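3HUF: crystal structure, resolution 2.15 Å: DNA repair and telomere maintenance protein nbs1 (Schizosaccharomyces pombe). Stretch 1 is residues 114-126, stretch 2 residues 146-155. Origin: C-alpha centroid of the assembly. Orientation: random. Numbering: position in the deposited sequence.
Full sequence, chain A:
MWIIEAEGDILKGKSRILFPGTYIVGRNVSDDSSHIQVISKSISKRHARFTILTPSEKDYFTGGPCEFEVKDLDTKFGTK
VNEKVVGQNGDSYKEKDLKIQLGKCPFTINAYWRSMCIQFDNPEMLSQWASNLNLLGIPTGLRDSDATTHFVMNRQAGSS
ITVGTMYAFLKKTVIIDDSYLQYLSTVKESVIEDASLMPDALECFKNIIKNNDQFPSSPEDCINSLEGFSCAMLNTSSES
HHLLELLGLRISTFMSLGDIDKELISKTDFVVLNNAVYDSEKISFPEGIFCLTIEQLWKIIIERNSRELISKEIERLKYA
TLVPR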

# COMPACT_ATOMS: atom_id res chain seq x y z
N ARG A 114 8.31 -3.07 4.62
CA ARG A 114 6.93 -3.51 4.56
C ARG A 114 6.23 -2.69 3.47
O ARG A 114 6.34 -1.47 3.47
CB ARG A 114 6.23 -3.27 5.91
CG ARG A 114 4.82 -3.87 6.04
CD ARG A 114 4.29 -3.90 7.53
NE ARG A 114 4.98 -4.84 8.43
CZ ARG A 114 4.85 -6.16 8.41
NH1 ARG A 114 4.05 -6.74 7.51
NH2 ARG A 114 5.52 -6.92 9.28
N SER A 115 5.53 -3.36 2.56
CA SER A 115 4.77 -2.71 1.48
C SER A 115 3.69 -1.80 2.01
O SER A 115 2.90 -2.19 2.87
CB SER A 115 4.10 -3.75 0.59
OG SER A 115 5.06 -4.44 -0.18
N MET A 116 3.66 -0.58 1.49
CA MET A 116 2.62 0.37 1.84
C MET A 116 2.71 1.50 0.84
O MET A 116 3.68 2.28 0.87
CB MET A 116 2.78 0.89 3.26
CG MET A 116 1.54 1.59 3.78
SD MET A 116 1.73 2.19 5.48
CE MET A 116 0.01 2.65 5.74
N CYS A 117 1.72 1.54 -0.05
CA CYS A 117 1.60 2.57 -1.08
C CYS A 117 0.14 2.97 -1.09
O CYS A 117 -0.73 2.11 -1.17
CB CYS A 117 1.97 2.03 -2.47
SG CYS A 117 3.72 1.71 -2.73
N ILE A 118 -0.10 4.27 -1.02
CA ILE A 118 -1.46 4.78 -0.82
C ILE A 118 -1.98 5.50 -2.06
O ILE A 118 -1.41 6.50 -2.50
CB ILE A 118 -1.55 5.68 0.46
CG1 ILE A 118 -1.29 4.85 1.74
CG2 ILE A 118 -2.91 6.36 0.54
CD1 ILE A 118 -1.46 5.62 3.05
N GLN A 119 -3.07 4.98 -2.64
CA GLN A 119 -3.71 5.63 -3.77
C GLN A 119 -4.79 6.57 -3.28
O GLN A 119 -5.51 6.23 -2.34
CB GLN A 119 -4.30 4.61 -4.75
CG GLN A 119 -5.06 5.26 -5.93
CD GLN A 119 -5.51 4.25 -6.95
OE1 GLN A 119 -5.68 3.08 -6.63
NE2 GLN A 119 -5.71 4.68 -8.18
N PHE A 120 -4.90 7.75 -3.89
CA PHE A 120 -5.94 8.71 -3.55
C PHE A 120 -6.93 8.79 -4.69
O PHE A 120 -6.57 8.58 -5.84
CB PHE A 120 -5.35 10.10 -3.33
CG PHE A 120 -4.70 10.27 -1.99
CD1 PHE A 120 -3.43 9.72 -1.75
CD2 PHE A 120 -5.35 10.98 -0.98
CE1 PHE A 120 -2.81 9.88 -0.53
CE2 PHE A 120 -4.74 11.14 0.27
CZ PHE A 120 -3.46 10.58 0.49
N ASP A 121 -8.18 9.08 -4.37
CA ASP A 121 -9.20 9.12 -5.39
C ASP A 121 -9.37 10.52 -5.96
O ASP A 121 -10.09 10.73 -6.92
CB ASP A 121 -10.53 8.64 -4.83
CG ASP A 121 -11.48 8.18 -5.92
OD1 ASP A 121 -11.03 7.82 -7.04
OD2 ASP A 121 -12.68 8.19 -5.64
N ASN A 122 -8.65 11.48 -5.40
CA ASN A 122 -8.92 12.88 -5.67
C ASN A 122 -7.61 13.64 -5.67
O ASN A 122 -6.82 13.50 -4.75
CB ASN A 122 -9.87 13.37 -4.56
CG ASN A 122 -10.27 14.81 -4.69
OD1 ASN A 122 -9.49 15.71 -4.40
ND2 ASN A 122 -11.51 15.03 -5.07
N PRO A 123 -7.37 14.44 -6.71
CA PRO A 123 -6.12 15.20 -6.87
C PRO A 123 -5.89 16.27 -5.80
O PRO A 123 -4.74 16.52 -5.43
CB PRO A 123 -6.28 15.86 -8.24
CG PRO A 123 -7.43 15.17 -8.91
CD PRO A 123 -8.30 14.68 -7.83
N GLU A 124 -6.96 16.91 -5.32
CA GLU A 124 -6.83 17.92 -4.27
C GLU A 124 -6.51 17.24 -2.93
O GLU A 124 -5.79 17.80 -2.11
CB GLU A 124 -8.09 18.82 -4.19
CG GLU A 124 -7.89 20.10 -3.36
CD GLU A 124 -8.61 21.34 -3.91
OE1 GLU A 124 -9.49 21.23 -4.80
OE2 GLU A 124 -8.29 22.45 -3.44
N MET A 125 -7.02 16.03 -2.75
CA MET A 125 -6.71 15.19 -1.60
C MET A 125 -5.25 14.73 -1.62
O MET A 125 -4.55 14.84 -0.62
CB MET A 125 -7.62 13.96 -1.62
CG MET A 125 -8.99 14.20 -1.05
SD MET A 125 -9.08 13.45 0.57
CE MET A 125 -10.13 12.05 0.20
N LEU A 126 -4.80 14.24 -2.77
CA LEU A 126 -3.41 13.88 -2.96
C LEU A 126 -2.47 15.05 -2.65
O LEU A 126 -1.52 14.88 -1.90
CB LEU A 126 -3.17 13.35 -4.38
CG LEU A 126 -1.75 12.88 -4.72
CD1 LEU A 126 -1.23 11.86 -3.72
CD2 LEU A 126 -1.67 12.30 -6.10
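Stretch 2 (146-155) DATTHFVMNR

Stretch 2 lies alongside stretch 1 as a parallel β-strand, joined to it by a ladder of backbone hydrogen bonds and packed through side chains on both faces of the sheet. Strand 150-152 runs in nearly the same direction as strand 118-120, with a signed crossing angle of -25° and axes 4.6 Å apart at closest approach. Ile118 pairs with His150, Gln119 with Phe151 and Phe120 with Val152.

The ladder begins at Cys117, whose O accepts from Thr149 N (2.9 Å) and His150 N (3.2 Å). Gln119 then bonds in both directions, as parallel pairing requires: its N donates to His150 O (2.9 Å), and its O accepts from Val152 N (2.8 Å). Before the strand, Thr149 leaves the extended conformation (phi/psi -105/-28), and its side chain takes over a backbone role, OG1 accepting from Cys117 N at 3.0 Å. Thr149 OG1 also lies 2.8 Å from His150 ND1, in a hydrogen bond that either could donate.

Ile118, Phe120, His150 and Val152 share one face. Branched Val152 suits this buried place: its CG2 lies 3.4 Å from Ile118 CG2 and 3.9 Å from Phe120 CE2, over the face of that ring, while its CG1 meets Met125 CE at 3.8 Å. Met116 CE covers a face of the His150 ring, 4.1 Å from CE1.

Gln119 and Phe151 occupy the other face, where Gln119 OE1 approaches the polarised ring edge at Phe151 CD1 (3.5 Å). A water links Gln119 OE1 to Thr148 OG1, 2.9 Å from each.

At the far end the ladder loosens. Asp121 N reaches Val152 O only weakly (3.2 Å), and a second water bridges these two atoms, 2.7 Å from each. Beyond it, Asn154 OD1 comes within 3.0 Å of Asn122 CB, beside the helix that Asn122 caps.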

# COMPACT_ATOMS: atom_id res chain seq x y z
N ASP A 146 -0.15 -1.60 -9.30
CA ASP A 146 -0.19 -2.95 -8.73
C ASP A 146 0.48 -3.07 -7.36
O ASP A 146 0.37 -4.11 -6.69
CB ASP A 146 0.38 -3.96 -9.72
CG ASP A 146 -0.48 -4.07 -10.98
OD1 ASP A 146 -1.73 -4.11 -10.84
OD2 ASP A 146 0.08 -4.08 -12.09
N ALA A 147 1.15 -2.00 -6.92
CA ALA A 147 1.80 -1.95 -5.62
C ALA A 147 0.98 -1.26 -4.52
O ALA A 147 1.38 -1.24 -3.35
CB ALA A 147 3.19 -1.29 -5.75
N THR A 148 -0.14 -0.65 -4.90
CA THR A 148 -1.08 -0.03 -3.95
C THR A 148 -1.52 -1.03 -2.91
O THR A 148 -1.93 -2.15 -3.25
CB THR A 148 -2.36 0.45 -4.67
OG1 THR A 148 -2.01 1.48 -5.58
CG2 THR A 148 -3.38 1.00 -3.69
N THR A 149 -1.38 -0.65 -1.63
CA THR A 149 -1.92 -1.43 -0.53
C THR A 149 -3.18 -0.79 0.07
O THR A 149 -4.02 -1.49 0.63
CB THR A 149 -0.87 -1.63 0.60
OG1 THR A 149 -0.40 -0.34 1.03
CG2 THR A 149 0.33 -2.44 0.11
N HIS A 150 -3.31 0.54 -0.02
CA HIS A 150 -4.44 1.24 0.60
C HIS A 150 -4.97 2.27 -0.35
O HIS A 150 -4.21 2.84 -1.14
CB HIS A 150 -4.02 1.94 1.89
CG HIS A 150 -3.57 1.01 2.97
ND1 HIS A 150 -2.34 0.38 2.95
CD2 HIS A 150 -4.19 0.60 4.11
CE1 HIS A 150 -2.22 -0.39 4.02
NE2 HIS A 150 -3.32 -0.26 4.75
N PHE A 151 -6.28 2.51 -0.26
CA PHE A 151 -6.96 3.42 -1.15
C PHE A 151 -7.78 4.39 -0.34
O PHE A 151 -8.62 3.95 0.44
CB PHE A 151 -7.88 2.65 -2.11
CG PHE A 151 -8.64 3.53 -3.07
CD1 PHE A 151 -8.10 3.87 -4.29
CD2 PHE A 151 -9.91 4.05 -2.73
CE1 PHE A 151 -8.79 4.69 -5.18
CE2 PHE A 151 -10.61 4.87 -3.61
CZ PHE A 151 -10.05 5.18 -4.84
N VAL A 152 -7.54 5.69 -0.53
CA VAL A 152 -8.29 6.72 0.19
C VAL A 152 -9.48 7.17 -0.62
O VAL A 152 -9.31 7.88 -1.61
CB VAL A 152 -7.44 7.98 0.45
CG1 VAL A 152 -8.21 8.95 1.38
CG2 VAL A 152 -6.08 7.60 1.03
N MET A 153 -10.69 6.80 -0.19
CA MET A 153 -11.90 7.27 -0.85
C MET A 153 -12.20 8.69 -0.40
O MET A 153 -11.84 9.05 0.73
CB MET A 153 -13.09 6.38 -0.52
CG MET A 153 -13.21 6.05 0.94
SD MET A 153 -14.81 5.44 1.50
CE MET A 153 -15.31 4.35 0.23
N ASN A 154 -12.84 9.48 -1.26
CA ASN A 154 -13.35 10.79 -0.85
C ASN A 154 -14.41 10.64 0.23
O ASN A 154 -15.04 9.58 0.35
CB ASN A 154 -13.94 11.61 -2.02
CG ASN A 154 -13.00 11.73 -3.20
OD1 ASN A 154 -11.77 11.56 -3.07
ND2 ASN A 154 -13.56 12.02 -4.38
N ARG A 155 -14.59 11.70 1.01
CA ARG A 155 -15.72 11.84 1.94
C ARG A 155 -16.99 11.40 1.22
O ARG A 155 -17.39 12.02 0.23
CB ARG A 155 -15.85 13.30 2.37
CG ARG A 155 -16.76 13.55 3.55
CD ARG A 155 -16.89 15.06 3.79
NE ARG A 155 -17.83 15.38 4.85
CZ ARG A 155 -17.47 15.71 6.09
NH1 ARG A 155 -16.17 15.78 6.40
NH2 ARG A 155 -18.39 15.98 7.01
O HOH W 1 -3.99 1.02 -7.67
O HOH W 2 -8.78 10.49 -2.13